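PDB 6LKY: putative isocitrate dehydrogenase, NAD-dependent from Methylococcus capsulatus, which probably catalyses the NAD-dependent oxidative decarboxylation of isocitrate to 2-oxoglutarate with the help of a magnesium ion. Local coordinates for residues Arg299-Ser313 against Ala327-Gln339. The protein carries 1 engineered substitution. Numbering follows the deposited sequence. Where two conformers were deposited one is given.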
# COMPACT_ATOMS: atom_id res chain seq x y z
N ARG A 299 29.04 -12.92 7.41
CA ARG A 299 29.23 -14.28 6.92
C ARG A 299 27.89 -14.98 6.68
O ARG A 299 27.72 -15.67 5.66
CB ARG A 299 30.10 -15.08 7.90
CG ARG A 299 31.56 -14.64 7.88
CD ARG A 299 32.36 -15.20 9.06
NE ARG A 299 32.32 -16.66 9.08
CZ ARG A 299 32.12 -17.39 10.17
NH1 ARG A 299 31.97 -16.78 11.34
NH2 ARG A 299 32.09 -18.71 10.09
N ILE A 300 26.93 -14.78 7.58
CA ILE A 300 25.59 -15.31 7.35
C ILE A 300 25.02 -14.74 6.05
O ILE A 300 24.49 -15.47 5.21
CB ILE A 300 24.67 -14.99 8.55
CG1 ILE A 300 25.03 -15.84 9.76
CG2 ILE A 300 23.20 -15.22 8.18
CD1 ILE A 300 24.25 -15.46 11.00
N GLU A 301 25.14 -13.41 5.87
CA GLU A 301 24.53 -12.80 4.69
C GLU A 301 25.19 -13.28 3.41
O GLU A 301 24.50 -13.57 2.41
CB GLU A 301 24.60 -11.27 4.81
CG GLU A 301 24.00 -10.55 3.62
CD GLU A 301 23.79 -9.07 3.87
OE1 GLU A 301 24.11 -8.59 4.98
OE2 GLU A 301 23.30 -8.38 2.95
N ARG A 302 26.53 -13.37 3.41
CA ARG A 302 27.26 -13.90 2.26
C ARG A 302 26.83 -15.32 1.93
O ARG A 302 26.63 -15.66 0.76
CB ARG A 302 28.77 -13.84 2.54
CG ARG A 302 29.65 -14.12 1.34
CD ARG A 302 31.13 -13.89 1.63
NE ARG A 302 31.37 -12.80 2.57
CZ ARG A 302 32.07 -12.92 3.70
NH1 ARG A 302 32.61 -14.09 4.03
NH2 ARG A 302 32.24 -11.87 4.50
N ALA A 303 26.69 -16.16 2.96
CA ALA A 303 26.28 -17.55 2.74
C ALA A 303 24.88 -17.63 2.12
O ALA A 303 24.64 -18.42 1.19
CB ALA A 303 26.34 -18.32 4.05
N VAL A 304 23.94 -16.83 2.64
CA VAL A 304 22.60 -16.80 2.07
C VAL A 304 22.64 -16.39 0.61
O VAL A 304 22.00 -17.00 -0.26
CB VAL A 304 21.68 -15.86 2.88
CG1 VAL A 304 20.37 -15.63 2.12
CG2 VAL A 304 21.43 -16.42 4.27
N ARG A 305 23.37 -15.31 0.32
CA ARG A 305 23.44 -14.83 -1.05
C ARG A 305 24.05 -15.87 -1.98
O ARG A 305 23.56 -16.08 -3.10
CB ARG A 305 24.21 -13.51 -1.09
CG ARG A 305 23.40 -12.39 -0.48
CD ARG A 305 24.17 -11.09 -0.37
NE ARG A 305 23.30 -10.03 0.13
CZ ARG A 305 22.40 -9.37 -0.60
NH1 ARG A 305 22.26 -9.62 -1.89
NH2 ARG A 305 21.65 -8.43 -0.03
N GLU A 306 25.11 -16.55 -1.53
CA GLU A 306 25.72 -17.59 -2.36
C GLU A 306 24.74 -18.72 -2.64
O GLU A 306 24.64 -19.19 -3.78
CB GLU A 306 26.98 -18.13 -1.68
CG GLU A 306 28.20 -17.21 -1.79
CD GLU A 306 29.27 -17.50 -0.74
OE1 GLU A 306 29.09 -18.45 0.05
OE2 GLU A 306 30.28 -16.76 -0.71
N VAL A 307 23.98 -19.14 -1.63
CA VAL A 307 23.05 -20.25 -1.84
C VAL A 307 21.93 -19.84 -2.80
O VAL A 307 21.51 -20.63 -3.65
CB VAL A 307 22.50 -20.76 -0.50
CG1 VAL A 307 21.34 -21.73 -0.74
CG2 VAL A 307 23.60 -21.41 0.31
N ILE A 308 21.44 -18.61 -2.68
CA ILE A 308 20.34 -18.19 -3.55
C ILE A 308 20.83 -17.98 -4.98
O ILE A 308 20.15 -18.35 -5.94
CB ILE A 308 19.66 -16.92 -2.99
CG1 ILE A 308 18.89 -17.23 -1.70
CG2 ILE A 308 18.76 -16.28 -4.06
CD1 ILE A 308 18.43 -16.01 -0.94
N GLU A 309 22.02 -17.39 -5.13
CA GLU A 309 22.61 -17.21 -6.45
C GLU A 309 22.86 -18.55 -7.13
O GLU A 309 22.57 -18.71 -8.32
CB GLU A 309 23.92 -16.41 -6.32
CG GLU A 309 24.37 -15.66 -7.58
CD GLU A 309 25.09 -16.55 -8.59
OE1 GLU A 309 25.94 -17.36 -8.17
OE2 GLU A 309 24.81 -16.43 -9.81
N ASP A 310 23.36 -19.54 -6.38
CA ASP A 310 23.56 -20.87 -6.94
C ASP A 310 22.25 -21.46 -7.45
O ASP A 310 22.17 -21.95 -8.59
CB ASP A 310 24.19 -21.80 -5.90
CG ASP A 310 24.42 -23.21 -6.44
OD1 ASP A 310 23.47 -24.02 -6.44
OD2 ASP A 310 25.56 -23.51 -6.86
N GLY A 311 21.20 -21.42 -6.62
CA GLY A 311 19.87 -21.79 -7.06
C GLY A 311 19.53 -23.27 -7.05
O GLY A 311 18.46 -23.64 -7.53
N ARG A 312 20.39 -24.13 -6.50
CA ARG A 312 20.10 -25.56 -6.56
C ARG A 312 19.44 -26.09 -5.29
O ARG A 312 18.64 -27.02 -5.37
CB ARG A 312 21.37 -26.35 -6.85
CG ARG A 312 21.74 -26.38 -8.33
CD ARG A 312 23.05 -27.11 -8.56
NE ARG A 312 24.16 -26.48 -7.85
CZ ARG A 312 25.30 -27.09 -7.56
NH1 ARG A 312 25.48 -28.36 -7.91
NH2 ARG A 312 26.25 -26.44 -6.91
N SER A 313 19.77 -25.54 -4.13
CA SER A 313 19.08 -25.91 -2.90
C SER A 313 18.24 -24.75 -2.37
O SER A 313 18.52 -24.23 -1.28
CB SER A 313 20.09 -26.36 -1.84
OG SER A 313 20.89 -27.43 -2.31
N ALA A 327 14.66 -27.55 5.41
CA ALA A 327 15.86 -28.13 6.02
C ALA A 327 17.05 -28.21 5.05
O ALA A 327 18.16 -27.83 5.44
CB ALA A 327 15.53 -29.49 6.63
N GLN A 328 16.85 -28.71 3.80
CA GLN A 328 17.83 -28.45 2.72
C GLN A 328 18.48 -27.11 2.77
O GLN A 328 19.70 -26.99 2.86
CB GLN A 328 17.23 -28.47 1.31
CG GLN A 328 18.08 -29.00 0.05
CD GLN A 328 18.11 -30.38 -0.49
OE1 GLN A 328 17.09 -30.98 -0.78
NE2 GLN A 328 19.33 -30.77 -0.91
N MET A 329 17.66 -26.11 2.48
CA MET A 329 18.18 -24.78 2.27
C MET A 329 18.96 -24.33 3.48
O MET A 329 20.04 -23.73 3.35
CB MET A 329 17.03 -23.84 1.95
CG MET A 329 17.50 -22.48 1.54
SD MET A 329 16.21 -21.42 0.90
CE MET A 329 17.23 -20.02 0.44
N ALA A 330 18.47 -24.68 4.68
CA ALA A 330 19.21 -24.35 5.89
C ALA A 330 20.58 -25.05 5.90
O ALA A 330 21.59 -24.44 6.28
CB ALA A 330 18.39 -24.73 7.14
N GLU A 331 20.65 -26.34 5.51
CA GLU A 331 21.94 -27.04 5.52
C GLU A 331 22.89 -26.45 4.51
O GLU A 331 24.06 -26.27 4.82
CB GLU A 331 21.78 -28.54 5.26
CG GLU A 331 22.10 -29.43 6.47
CD GLU A 331 23.55 -29.17 6.97
OE1 GLU A 331 23.71 -28.86 8.18
OE2 GLU A 331 24.56 -29.10 6.14
N ALA A 332 22.38 -26.10 3.32
CA ALA A 332 23.21 -25.41 2.32
C ALA A 332 23.79 -24.12 2.87
O ALA A 332 25.00 -23.83 2.71
CB ALA A 332 22.40 -25.12 1.05
N ILE A 333 22.96 -23.35 3.57
CA ILE A 333 23.46 -22.10 4.13
C ILE A 333 24.48 -22.38 5.23
O ILE A 333 25.47 -21.66 5.35
CB ILE A 333 22.29 -21.22 4.63
CG1 ILE A 333 21.42 -20.79 3.45
CG2 ILE A 333 22.83 -19.94 5.30
CD1 ILE A 333 20.05 -20.26 3.86
N VAL A 334 24.25 -23.40 6.07
CA VAL A 334 25.21 -23.74 7.12
C VAL A 334 26.56 -24.10 6.51
O VAL A 334 27.62 -23.58 6.92
CB VAL A 334 24.65 -24.90 7.98
CG1 VAL A 334 25.76 -25.59 8.77
CG2 VAL A 334 23.54 -24.40 8.92
N GLU A 335 26.53 -24.92 5.47
CA GLU A 335 27.76 -25.33 4.81
C GLU A 335 28.50 -24.14 4.23
O GLU A 335 29.74 -24.07 4.31
CB GLU A 335 27.43 -26.36 3.72
CG GLU A 335 27.00 -27.74 4.26
CD GLU A 335 26.29 -28.60 3.23
OE1 GLU A 335 25.75 -29.67 3.62
OE2 GLU A 335 26.28 -28.22 2.04
N ARG A 336 27.77 -23.18 3.63
CA ARG A 336 28.40 -21.97 3.07
C ARG A 336 28.91 -21.02 4.15
O ARG A 336 30.00 -20.46 4.01
CB ARG A 336 27.42 -21.23 2.17
CG ARG A 336 27.02 -21.98 0.95
CD ARG A 336 27.90 -21.62 -0.22
NE ARG A 336 29.09 -22.45 -0.29
CZ ARG A 336 30.18 -22.15 -1.00
NH1 ARG A 336 30.23 -21.03 -1.70
NH2 ARG A 336 31.21 -22.99 -1.00
N VAL A 337 28.16 -20.87 5.25
CA VAL A 337 28.62 -20.04 6.36
C VAL A 337 29.97 -20.55 6.77
O VAL A 337 30.82 -19.81 7.30
CB VAL A 337 27.66 -20.14 7.57
CG1 VAL A 337 28.35 -19.67 8.87
CG2 VAL A 337 26.40 -19.34 7.36
N ARG A 338 30.15 -21.84 6.60
CA ARG A 338 31.05 -22.49 7.50
C ARG A 338 32.38 -22.70 6.78
O ARG A 338 33.33 -23.19 7.37
CB ARG A 338 30.21 -23.65 8.05
CG ARG A 338 30.63 -24.37 9.15
CD ARG A 338 31.34 -25.77 9.17
NE ARG A 338 30.93 -25.76 10.48
CZ ARG A 338 31.74 -26.20 11.36
NH1 ARG A 338 31.69 -26.09 12.69
NH2 ARG A 338 32.70 -26.69 10.72
N GLN A 339 32.44 -22.33 5.50
CA GLN A 339 33.64 -22.02 4.76
C GLN A 339 33.73 -20.49 4.72
O GLN A 339 33.84 -19.91 3.63
CB GLN A 339 33.57 -22.57 3.36
CG GLN A 339 32.90 -23.88 3.27
CD GLN A 339 32.85 -24.37 1.85
OE1 GLN A 339 32.16 -23.79 1.00
NE2 GLN A 339 33.54 -25.46 1.59
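A303 and V337 make the tightest carbon contact between helices 299-310 and 327-337: A303 CB lies 3.5 Å from V337 CG2, closer than ordinary van der Waals packing. The same methyl sits over the backbone near V337 N and touches R336 CB, and this small side chain fits an axis separation of 8.2 Å, with the helix directions 125° apart. Further along, the apolar seam continues through V307. Its CG2, anti to the carbonyl carbon, reaches R336 CG at 3.5 Å and also meets A332 CB and I333 CG1, while V304 CG2 packs on I333 CG2 at 3.9 Å. The extended M329 chain carries its methyl CE to I308 CG1.

Two polar links lie outside this seam. R299 NH2 donates to V337 O at 3.3 Å, a bent bond (137° at the hydrogen) with the donor tilted from the carbonyl plane, while its NH1 is held by T27 O. An alanine here would lose both guanidinium links, and the V337 carbonyl oxygen is likely to be left without this side-chain donor. R336 NH1 forms a weak hydrogen bond within a salt bridge to E306 OE1 at 3.3 Å; the carboxylate and guanidinium planes are 52° apart, so the ions do not meet as a flat pair.

After G311 turns the chain with positive phi, S313 comes back onto helix 327-337, where its CB packs 3.9 Å from A332 CB.

With helices 13-26 and 278-290 covering I300 and I333 between them, these are the two helices at the C-terminal end of the chain in the isocitrate/isopropylmalate dehydrogenase fold, running closer to antiparallel than to parallel and lying away from the annotated sites.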